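Local coordinates for CMP/dCMP-type deaminase domain-containing protein (Aspergillus oryzae RIB40, PDB 7DRY) that probably deaminates a pyrimidine intermediate of riboflavin biosynthesis, as a zinc-dependent enzyme of the cytidine deaminase (CDA) fold, at residues Ile31-Glu37 with Asp90-Tyr96; Trp82-Glu88 with Thr119-Lys125; Val113-Ile117 with Met149-Ala153. All blocks are in the same frame, centred on the assembly; numbering follows the deposited sequence.

How the contacts relate
All three contacts belong to one CDA-fold domain but differ in depth and chemistry. Contact 1 is a buried antiparallel pairing of two sheet strands, held by a backbone ladder and by two arginines that each grip a residue of the partner strand with two nitrogens. Contact 2 lies at the surface, where two loops meet through bonds to backbone carbonyls and a glutamine laid over an indole. Contact 3, partly buried and nearest the zinc, is apolar packing between two helices. Contacts 1 and 2 touch, with Lys125 bonded to Arg91 O and Leu85 packed on Leu32; contacts 2 and 3 share the chain that runs from helix 112-117 into the loop at 119-125.

Contact 1. Residues Ile31-Glu37 with Asp90-Tyr96; sequences ILVSRKE and DRKLVMY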
loop_
_atom_site.group_PDB
_atom_site.type_symbol
_atom_site.label_atom_id
_atom_site.label_comp_id
_atom_site.label_asym_id
_atom_site.label_seq_id
_atom_site.Cartn_x
_atom_site.Cartn_y
_atom_site.Cartn_z
ATOM N N ILE A 31 1.174 -4.620 3.453
ATOM C CA ILE A 31 0.688 -5.573 4.450
ATOM C C ILE A 31 -0.579 -4.998 5.059
ATOM O O ILE A 31 -0.581 -3.856 5.527
ATOM C CB ILE A 31 1.731 -5.835 5.551
ATOM C CG1 ILE A 31 2.965 -6.528 4.960
ATOM C CG2 ILE A 31 1.132 -6.716 6.657
ATOM C CD1 ILE A 31 4.157 -6.618 5.919
ATOM N N LEU A 32 -1.648 -5.781 5.047
ATOM C CA LEU A 32 -2.929 -5.378 5.613
ATOM C C LEU A 32 -3.095 -6.060 6.966
ATOM O O LEU A 32 -2.929 -7.281 7.071
ATOM C CB LEU A 32 -4.056 -5.780 4.666
ATOM C CG LEU A 32 -5.471 -5.375 5.093
ATOM C CD1 LEU A 32 -5.587 -3.852 5.180
ATOM C CD2 LEU A 32 -6.472 -5.946 4.106
ATOM N N VAL A 33 -3.386 -5.266 8.005
ATOM C CA VAL A 33 -3.389 -5.719 9.394
ATOM C C VAL A 33 -4.750 -5.423 10.014
ATOM O O VAL A 33 -5.345 -4.372 9.746
ATOM C CB VAL A 33 -2.285 -4.975 10.177
ATOM C CG1 VAL A 33 -2.280 -5.365 11.652
ATOM C CG2 VAL A 33 -0.911 -5.234 9.539
ATOM N N SER A 34 -5.234 -6.337 10.858
ATOM C CA SER A 34 -6.382 -6.086 11.732
ATOM C C SER A 34 -5.861 -5.773 13.130
ATOM O O SER A 34 -5.140 -6.582 13.729
ATOM C CB SER A 34 -7.330 -7.285 11.792
ATOM O OG SER A 34 -8.289 -7.120 12.834
ATOM N N ARG A 35 -6.230 -4.607 13.647
ATOM C CA ARG A 35 -5.671 -4.065 14.877
ATOM C C ARG A 35 -6.805 -3.643 15.803
ATOM O O ARG A 35 -7.802 -3.065 15.358
ATOM C CB ARG A 35 -4.799 -2.843 14.533
ATOM C CG ARG A 35 -4.301 -2.046 15.719
ATOM C CD ARG A 35 -3.184 -1.108 15.277
ATOM N NE ARG A 35 -2.005 -1.858 14.859
ATOM C CZ ARG A 35 -1.079 -1.394 14.022
ATOM N NH1 ARG A 35 -1.185 -0.168 13.515
ATOM N NH2 ARG A 35 -0.046 -2.158 13.696
ATOM N N LYS A 36 -6.646 -3.902 17.098
ATOM C CA LYS A 36 -7.633 -3.426 18.057
ATOM C C LYS A 36 -7.674 -1.903 18.050
ATOM O O LYS A 36 -6.638 -1.239 17.978
ATOM C CB LYS A 36 -7.291 -3.917 19.469
ATOM C CG LYS A 36 -7.535 -5.400 19.691
ATOM C CD LYS A 36 -9.012 -5.747 19.574
ATOM C CE LYS A 36 -9.838 -5.094 20.665
ATOM N NZ LYS A 36 -10.008 -5.948 21.879
ATOM N N GLU A 37 -8.877 -1.340 18.096
ATOM C CA GLU A 37 -8.982 0.105 18.208
ATOM C C GLU A 37 -8.650 0.539 19.627
ATOM O O GLU A 37 -8.855 -0.203 20.589
ATOM C CB GLU A 37 -10.380 0.580 17.812
ATOM C CG GLU A 37 -10.524 0.703 16.300
ATOM C CD GLU A 37 -11.932 0.474 15.812
ATOM O OE1 GLU A 37 -12.256 0.930 14.690
ATOM O OE2 GLU A 37 -12.715 -0.159 16.540
ATOM N N ASP A 90 -14.723 -3.370 16.892
ATOM C CA ASP A 90 -13.672 -3.014 17.845
ATOM C C ASP A 90 -12.271 -3.113 17.257
ATOM O O ASP A 90 -11.307 -2.688 17.902
ATOM C CB ASP A 90 -13.757 -3.905 19.089
ATOM C CG ASP A 90 -14.900 -3.521 20.006
ATOM O OD1 ASP A 90 -15.612 -2.540 19.698
ATOM O OD2 ASP A 90 -15.081 -4.202 21.036
ATOM N N ARG A 91 -12.146 -3.670 16.064
ATOM C CA ARG A 91 -10.901 -3.765 15.321
ATOM C C ARG A 91 -11.008 -2.947 14.045
ATOM O O ARG A 91 -12.099 -2.775 13.491
ATOM C CB ARG A 91 -10.559 -5.214 14.933
ATOM C CG ARG A 91 -10.410 -6.129 16.130
ATOM C CD ARG A 91 -10.037 -7.537 15.709
ATOM N NE ARG A 91 -8.618 -7.567 15.410
ATOM C CZ ARG A 91 -7.684 -7.896 16.292
ATOM N NH1 ARG A 91 -8.016 -8.247 17.525
ATOM N NH2 ARG A 91 -6.417 -7.866 15.939
ATOM N N LYS A 92 -9.869 -2.443 13.589
ATOM C CA LYS A 92 -9.799 -1.682 12.355
ATOM C C LYS A 92 -8.766 -2.307 11.434
ATOM O O LYS A 92 -7.802 -2.933 11.883
ATOM C CB LYS A 92 -9.434 -0.212 12.612
ATOM C CG LYS A 92 -8.051 0.020 13.207
ATOM C CD LYS A 92 -7.791 1.529 13.313
ATOM C CE LYS A 92 -6.538 1.853 14.107
ATOM N NZ LYS A 92 -6.427 3.337 14.317
ATOM N N LEU A 93 -8.978 -2.125 10.137
ATOM C CA LEU A 93 -8.027 -2.574 9.133
ATOM C C LEU A 93 -7.083 -1.424 8.819
ATOM O O LEU A 93 -7.524 -0.290 8.581
ATOM C CB LEU A 93 -8.755 -2.992 7.859
ATOM C CG LEU A 93 -9.548 -4.293 7.947
ATOM C CD1 LEU A 93 -10.354 -4.475 6.667
ATOM C CD2 LEU A 93 -8.599 -5.475 8.149
ATOM N N VAL A 94 -5.793 -1.716 8.848
ATOM C CA VAL A 94 -4.744 -0.748 8.566
ATOM C C VAL A 94 -3.851 -1.363 7.502
ATOM O O VAL A 94 -3.499 -2.543 7.595
ATOM C CB VAL A 94 -3.931 -0.468 9.843
ATOM C CG1 VAL A 94 -2.708 0.356 9.536
ATOM C CG2 VAL A 94 -4.816 0.198 10.897
ATOM N N MET A 95 -3.489 -0.580 6.491
ATOM C CA MET A 95 -2.557 -1.035 5.470
ATOM C C MET A 95 -1.236 -0.291 5.585
ATOM O O MET A 95 -1.211 0.945 5.616
ATOM C CB MET A 95 -3.135 -0.882 4.063
ATOM C CG MET A 95 -2.223 -1.504 3.007
ATOM S SD MET A 95 -2.813 -1.326 1.315
ATOM C CE MET A 95 -4.002 -2.672 1.250
ATOM N N TYR A 96 -0.149 -1.052 5.681
ATOM C CA TYR A 96 1.199 -0.523 5.548
ATOM C C TYR A 96 1.656 -0.719 4.110
ATOM O O TYR A 96 1.380 -1.751 3.490
ATOM C CB TYR A 96 2.155 -1.274 6.475
ATOM C CG TYR A 96 1.924 -1.003 7.938
ATOM C CD1 TYR A 96 1.021 -1.773 8.683
ATOM C CD2 TYR A 96 2.611 0.017 8.591
ATOM C CE1 TYR A 96 0.808 -1.515 10.034
ATOM C CE2 TYR A 96 2.398 0.284 9.937
ATOM C CZ TYR A 96 1.508 -0.489 10.657
ATOM O OH TYR A 96 1.306 -0.233 11.984
HETATM O O HOH W 1 -13.289 -6.001 21.939
#
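Arg35 and Tyr96, on one face of an antiparallel strand pair, meet across that pair through the phenol oxygen. From CB, 4.0 Å from Lys92 O, the Arg35 chain leaves with CG anti to the backbone N (chi1 172°) and bends at chi3, which brings the guanidinium end-on to the ring hydroxyl. NH1 and NH2 both donate to Tyr96 OH, each at 2.9 Å, and the oxygen lies in the guanidinium plane. Arg35 NH2 lies near the ring plane at the edge of Tyr96, the guanidinium turned 71° against the ring. NH2 also forms a salt bridge with Asp45, while Tyr96 OH bonds to His5 ND1. Closer to the strands, Val33 CG2 lies 4.1 Å from Tyr96 CD1, again at the ring edge.

Beneath this layer runs a regular ladder of paired N-H...O bonds joining Ile31 to Tyr96, Val33 to Val94 and Arg35 to Lys92. Near the end of the pair, Arg91 turns its guanidinium side-on to Ser34: NE donates to Ser34 OG at 2.6 Å, and NH2 reaches Ser34 O at 2.9 Å from above the carbonyl plane. On the face that carries Leu32 and Met95, Leu32 CD1 packs 4.0 Å from Met95 CB.

Two neighbouring interior strands are thus tied by side chains as well as backbone; Asp45 probably balances the buried charge of Arg35, and the doubly gripped phenol oxygen fixes the guanidinium's rotation.

Contact 2. Residues Trp82-Glu88 with Thr119-Lys125; sequences WEVLPSE and TRQGDRK
Arg124 NH1 donates to Leu85 O at 2.6 Å, a bond that is short but far from straight (132° at the hydrogen). The arginine bends at chi2 (-91°), which lays its guanidinium against the carbonyls of Glu83 and Leu85; Glu83 O sits over the centre of one face, 3.1 Å above the plane. Next to it, Lys125 N makes a much straighter bond to Ser87 OG, at 2.9 Å. The ammonium of Lys125 reaches Glu88 O at 2.8 Å from above the carbonyl plane, and also bonds to Arg91 O on the adjoining strand. One water bridges Trp82 O and Thr119 O; another joins Ser87 OG to Asp123 O.

Packing takes over around Trp82. Gln121 stacks its amide on the indole, the two planes 24° apart, with NE2 over the ring 3.3 Å from Trp82 CD1. Its CB makes a CH-pi contact 3.7 Å from the centroid of the six-membered ring. Glu83 CG covers the opposite face, while the amide nitrogen of Gln121 is held by Arg118 O. Deeper in, Leu85 CD1 meets Thr119 CG2 at 3.6 Å.

At the end of the type II' turn Gln121-Arg124 and just after it, Arg124 and Lys125 thus satisfy carbonyls of the 82-88 segment, and the stack of Gln121 on Trp82 joins the segments at the other end.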
loop_
_atom_site.group_PDB
_atom_site.type_symbol
_atom_site.label_atom_id
_atom_site.label_comp_id
_atom_site.label_asym_id
_atom_site.label_seq_id
_atom_site.Cartn_x
_atom_site.Cartn_y
_atom_site.Cartn_z
ATOM N N TRP A 82 -14.378 -5.873 -1.062
ATOM C CA TRP A 82 -15.035 -5.192 0.045
ATOM C C TRP A 82 -16.030 -6.096 0.760
ATOM O O TRP A 82 -16.230 -5.963 1.971
ATOM C CB TRP A 82 -15.730 -3.927 -0.465
ATOM C CG TRP A 82 -17.009 -4.135 -1.270
ATOM C CD1 TRP A 82 -17.132 -4.220 -2.636
ATOM C CD2 TRP A 82 -18.340 -4.238 -0.747
ATOM N NE1 TRP A 82 -18.460 -4.380 -2.987
ATOM C CE2 TRP A 82 -19.216 -4.397 -1.843
ATOM C CE3 TRP A 82 -18.876 -4.220 0.545
ATOM C CZ2 TRP A 82 -20.594 -4.538 -1.682
ATOM C CZ3 TRP A 82 -20.240 -4.360 0.700
ATOM C CH2 TRP A 82 -21.082 -4.517 -0.406
ATOM N N GLU A 83 -16.664 -7.025 0.034
ATOM C CA GLU A 83 -17.707 -7.855 0.627
ATOM C C GLU A 83 -17.154 -8.866 1.620
ATOM O O GLU A 83 -17.917 -9.384 2.445
ATOM C CB GLU A 83 -18.438 -8.643 -0.462
ATOM C CG GLU A 83 -19.110 -7.805 -1.529
ATOM C CD GLU A 83 -19.751 -8.658 -2.618
ATOM O OE1 GLU A 83 -19.710 -9.902 -2.518
ATOM O OE2 GLU A 83 -20.272 -8.073 -3.586
ATOM N N VAL A 84 -15.861 -9.169 1.553
ATOM C CA VAL A 84 -15.274 -10.264 2.318
ATOM C C VAL A 84 -14.199 -9.821 3.300
ATOM O O VAL A 84 -13.794 -10.632 4.147
ATOM C CB VAL A 84 -14.732 -11.390 1.413
ATOM C CG1 VAL A 84 -15.875 -12.050 0.639
ATOM C CG2 VAL A 84 -13.673 -10.850 0.472
ATOM N N LEU A 85 -13.698 -8.591 3.211
ATOM C CA LEU A 85 -12.697 -8.153 4.172
ATOM C C LEU A 85 -13.304 -8.119 5.575
ATOM O O LEU A 85 -14.505 -7.859 5.741
ATOM C CB LEU A 85 -12.189 -6.762 3.819
ATOM C CG LEU A 85 -11.215 -6.735 2.644
ATOM C CD1 LEU A 85 -11.039 -5.289 2.169
ATOM C CD2 LEU A 85 -9.879 -7.375 3.012
ATOM N N PRO A 86 -12.492 -8.362 6.605
ATOM C CA PRO A 86 -13.019 -8.339 7.977
ATOM C C PRO A 86 -13.644 -6.997 8.318
ATOM O O PRO A 86 -13.172 -5.940 7.888
ATOM C CB PRO A 86 -11.774 -8.586 8.837
ATOM C CG PRO A 86 -10.814 -9.257 7.945
ATOM C CD PRO A 86 -11.063 -8.715 6.566
ATOM N N SER A 87 -14.706 -7.055 9.125
ATOM C CA SER A 87 -15.401 -5.857 9.582
ATOM C C SER A 87 -15.970 -6.202 10.958
ATOM O O SER A 87 -17.134 -6.579 11.094
ATOM C CB SER A 87 -16.492 -5.441 8.602
ATOM O OG SER A 87 -17.000 -4.158 8.934
ATOM N N GLU A 88 -15.152 -5.989 11.987
ATOM C CA GLU A 88 -15.557 -6.118 13.375
ATOM C C GLU A 88 -15.435 -4.755 14.045
ATOM O O GLU A 88 -14.404 -4.087 13.891
ATOM C CB GLU A 88 -14.655 -7.131 14.093
ATOM C CG GLU A 88 -14.335 -8.366 13.260
ATOM C CD GLU A 88 -13.045 -9.041 13.685
ATOM O OE1 GLU A 88 -12.113 -9.130 12.851
ATOM O OE2 GLU A 88 -12.962 -9.473 14.855
ATOM N N THR A 119 -13.215 -0.262 -0.413
ATOM C CA THR A 119 -13.436 -1.279 0.612
ATOM C C THR A 119 -14.478 -0.850 1.635
ATOM O O THR A 119 -15.018 -1.705 2.345
ATOM C CB THR A 119 -12.135 -1.671 1.329
ATOM O OG1 THR A 119 -11.607 -0.550 2.054
ATOM C CG2 THR A 119 -11.102 -2.167 0.325
ATOM N N ARG A 120 -14.788 0.443 1.722
ATOM C CA ARG A 120 -15.788 0.917 2.676
ATOM C C ARG A 120 -17.113 1.015 1.926
ATOM O O ARG A 120 -17.397 2.002 1.248
ATOM C CB ARG A 120 -15.348 2.254 3.258
ATOM C CG ARG A 120 -16.385 3.016 4.053
ATOM C CD ARG A 120 -15.705 4.139 4.826
ATOM N NE ARG A 120 -16.428 4.534 6.029
ATOM C CZ ARG A 120 -16.542 5.790 6.451
ATOM N NH1 ARG A 120 -15.961 6.777 5.780
ATOM N NH2 ARG A 120 -17.223 6.059 7.557
ATOM N N GLN A 121 -17.924 -0.037 2.029
ATOM C CA GLN A 121 -19.230 -0.082 1.380
ATOM C C GLN A 121 -20.187 -0.878 2.247
ATOM O O GLN A 121 -19.777 -1.770 2.991
ATOM C CB GLN A 121 -19.178 -0.756 0.003
ATOM C CG GLN A 121 -18.475 0.036 -1.072
ATOM C CD GLN A 121 -18.678 -0.567 -2.444
ATOM O OE1 GLN A 121 -19.808 -0.683 -2.927
ATOM N NE2 GLN A 121 -17.591 -0.965 -3.077
ATOM N N GLY A 122 -21.475 -0.545 2.137
ATOM C CA GLY A 122 -22.491 -1.294 2.855
ATOM C C GLY A 122 -22.232 -1.292 4.344
ATOM O O GLY A 122 -21.937 -0.256 4.949
ATOM N N ASP A 123 -22.321 -2.475 4.948
ATOM C CA ASP A 123 -22.076 -2.652 6.372
ATOM C C ASP A 123 -20.618 -2.963 6.687
ATOM O O ASP A 123 -20.314 -3.408 7.801
ATOM C CB ASP A 123 -22.978 -3.757 6.926
ATOM C CG ASP A 123 -22.768 -5.086 6.225
ATOM O OD1 ASP A 123 -22.228 -5.089 5.097
ATOM O OD2 ASP A 123 -23.140 -6.128 6.804
ATOM N N ARG A 124 -19.710 -2.741 5.742
ATOM C CA ARG A 124 -18.309 -3.105 5.895
ATOM C C ARG A 124 -17.471 -1.854 6.121
ATOM O O ARG A 124 -17.529 -0.909 5.326
ATOM C CB ARG A 124 -17.810 -3.844 4.652
ATOM C CG ARG A 124 -18.507 -5.178 4.395
ATOM C CD ARG A 124 -17.764 -6.324 5.072
ATOM N NE ARG A 124 -18.574 -7.535 5.133
ATOM C CZ ARG A 124 -18.147 -8.696 5.618
ATOM N NH1 ARG A 124 -16.912 -8.806 6.089
ATOM N NH2 ARG A 124 -18.958 -9.747 5.636
ATOM N N LYS A 125 -16.678 -1.861 7.195
ATOM C CA LYS A 125 -15.892 -0.683 7.553
ATOM C C LYS A 125 -14.805 -0.370 6.532
ATOM O O LYS A 125 -14.466 0.802 6.328
ATOM C CB LYS A 125 -15.248 -0.888 8.923
ATOM C CG LYS A 125 -16.251 -1.063 10.018
ATOM C CD LYS A 125 -15.676 -0.679 11.358
ATOM C CE LYS A 125 -14.792 -1.765 11.904
ATOM N NZ LYS A 125 -14.269 -1.388 13.252
HETATM O O HOH W 2 -14.531 -4.162 3.277
HETATM O O HOH W 3 -19.169 -3.478 10.704
#

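Contact 3. Residues Val113-Ile117 with Met149-Ala153; sequences VQRII and MLTAA
Val113 CG1 reaches across to the helix 145-152, where it lies 3.6 Å from Met149 CB and 3.8 Å from Leu150 CD2. With CG1 anti to the backbone N (chi1 166°), the valine points this methyl between the two residues, while its CG2 touches Leu150 CG. One helical turn on, Ile117 carries the other half of the contact: its CD1 packs 3.6 Å from Ala153 CB and also approaches the backbone carbonyl of Met149. CG1 and CG2 of Ile117 also touch the Ala153 methyl. At the inner margin, Ile116 CG2 meets Leu150 CD2 at 4.2 Å. At the other margin the methionine chain is extended at chi2 (175°), which carries its SD to 3.7 Å from Gln114 NE2, a van der Waals contact; that amide nitrogen has a weak hydrogen bond to Gly103 O.

The next shell sets these side chains in place. Pro101 touches Val113, Ile116 and Leu150, and so packs against both helices, while the backbone of Val113 bonds to that of Cys102, a zinc ligand. Ile117 N bonds to Val113 O within the helix, which keeps the two contacting residues on one side of it.

Both helices lie against the sheet: Ile116 and Leu150 each rest on Ile130 of strand 127-132. Helix 112-117 begins at the zinc ligand Cys112, and on its far flank Arg115 packs against Gln64 and Leu67 of helix 62-73, so that helix 112-117 lies between helix 62-73 and helix 145-152.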
loop_
_atom_site.group_PDB
_atom_site.type_symbol
_atom_site.label_atom_id
_atom_site.label_comp_id
_atom_site.label_asym_id
_atom_site.label_seq_id
_atom_site.Cartn_x
_atom_site.Cartn_y
_atom_site.Cartn_z
ATOM N N VAL A 113 -5.561 4.260 -4.407
ATOM C CA VAL A 113 -6.404 4.942 -3.428
ATOM C C VAL A 113 -7.872 4.620 -3.670
ATOM O O VAL A 113 -8.644 4.414 -2.724
ATOM C CB VAL A 113 -6.123 6.456 -3.418
ATOM C CG1 VAL A 113 -7.209 7.201 -2.657
ATOM C CG2 VAL A 113 -4.771 6.732 -2.792
ATOM N N GLN A 114 -8.275 4.539 -4.940
ATOM C CA GLN A 114 -9.658 4.200 -5.250
ATOM C C GLN A 114 -9.977 2.760 -4.863
ATOM O O GLN A 114 -11.084 2.476 -4.387
ATOM C CB GLN A 114 -9.928 4.461 -6.731
ATOM C CG GLN A 114 -10.007 5.956 -7.110
ATOM C CD GLN A 114 -8.651 6.581 -7.443
ATOM O OE1 GLN A 114 -7.616 6.173 -6.923
ATOM N NE2 GLN A 114 -8.660 7.585 -8.319
ATOM N N ARG A 115 -9.024 1.836 -5.059
ATOM C CA ARG A 115 -9.204 0.463 -4.581
ATOM C C ARG A 115 -9.365 0.427 -3.066
ATOM O O ARG A 115 -10.152 -0.365 -2.534
ATOM C CB ARG A 115 -8.021 -0.422 -4.988
ATOM C CG ARG A 115 -7.837 -0.596 -6.474
ATOM C CD ARG A 115 -6.642 -1.523 -6.757
ATOM N NE ARG A 115 -6.235 -1.343 -8.136
ATOM C CZ ARG A 115 -6.795 -1.958 -9.173
ATOM N NH1 ARG A 115 -6.383 -1.682 -10.401
ATOM N NH2 ARG A 115 -7.741 -2.864 -8.981
ATOM N N ILE A 116 -8.625 1.283 -2.357
ATOM C CA ILE A 116 -8.720 1.342 -0.900
ATOM C C ILE A 116 -10.059 1.940 -0.471
ATOM O O ILE A 116 -10.741 1.412 0.417
ATOM C CB ILE A 116 -7.529 2.135 -0.336
ATOM C CG1 ILE A 116 -6.233 1.345 -0.500
ATOM C CG2 ILE A 116 -7.774 2.522 1.127
ATOM C CD1 ILE A 116 -4.998 2.221 -0.386
ATOM N N ILE A 117 -10.461 3.048 -1.100
ATOM C CA ILE A 117 -11.699 3.723 -0.719
ATOM C C ILE A 117 -12.903 2.811 -0.914
ATOM O O ILE A 117 -13.849 2.825 -0.115
ATOM C CB ILE A 117 -11.850 5.045 -1.496
ATOM C CG1 ILE A 117 -10.830 6.065 -0.987
ATOM C CG2 ILE A 117 -13.283 5.582 -1.398
ATOM C CD1 ILE A 117 -10.719 7.283 -1.872
ATOM N N MET A 149 -7.067 12.405 -1.701
ATOM C CA MET A 149 -8.275 11.604 -1.876
ATOM C C MET A 149 -8.591 10.778 -0.635
ATOM O O MET A 149 -9.764 10.606 -0.283
ATOM C CB MET A 149 -8.138 10.696 -3.093
ATOM C CG MET A 149 -8.614 11.321 -4.375
ATOM S SD MET A 149 -8.270 10.240 -5.762
ATOM C CE MET A 149 -6.557 10.583 -5.973
ATOM N N LEU A 150 -7.565 10.243 0.030
ATOM C CA LEU A 150 -7.803 9.512 1.272
ATOM C C LEU A 150 -8.459 10.414 2.306
ATOM O O LEU A 150 -9.474 10.050 2.915
ATOM C CB LEU A 150 -6.490 8.946 1.812
ATOM C CG LEU A 150 -5.858 7.821 0.993
ATOM C CD1 LEU A 150 -4.464 7.524 1.517
ATOM C CD2 LEU A 150 -6.731 6.563 1.021
ATOM N N THR A 151 -7.897 11.608 2.504
ATOM C CA THR A 151 -8.470 12.553 3.454
ATOM C C THR A 151 -9.916 12.867 3.098
ATOM O O THR A 151 -10.799 12.845 3.963
ATOM C CB THR A 151 -7.630 13.829 3.483
ATOM O OG1 THR A 151 -6.297 13.509 3.906
ATOM C CG2 THR A 151 -8.237 14.850 4.444
ATOM N N ALA A 152 -10.179 13.132 1.814
ATOM C CA ALA A 152 -11.536 13.452 1.381
ATOM C C ALA A 152 -12.504 12.310 1.662
ATOM O O ALA A 152 -13.699 12.549 1.871
ATOM C CB ALA A 152 -11.540 13.793 -0.109
ATOM N N ALA A 153 -12.014 11.072 1.676
ATOM C CA ALA A 153 -12.854 9.903 1.898
ATOM C C ALA A 153 -12.906 9.475 3.357
ATOM O O ALA A 153 -13.510 8.442 3.667
ATOM C CB ALA A 153 -12.363 8.729 1.039
#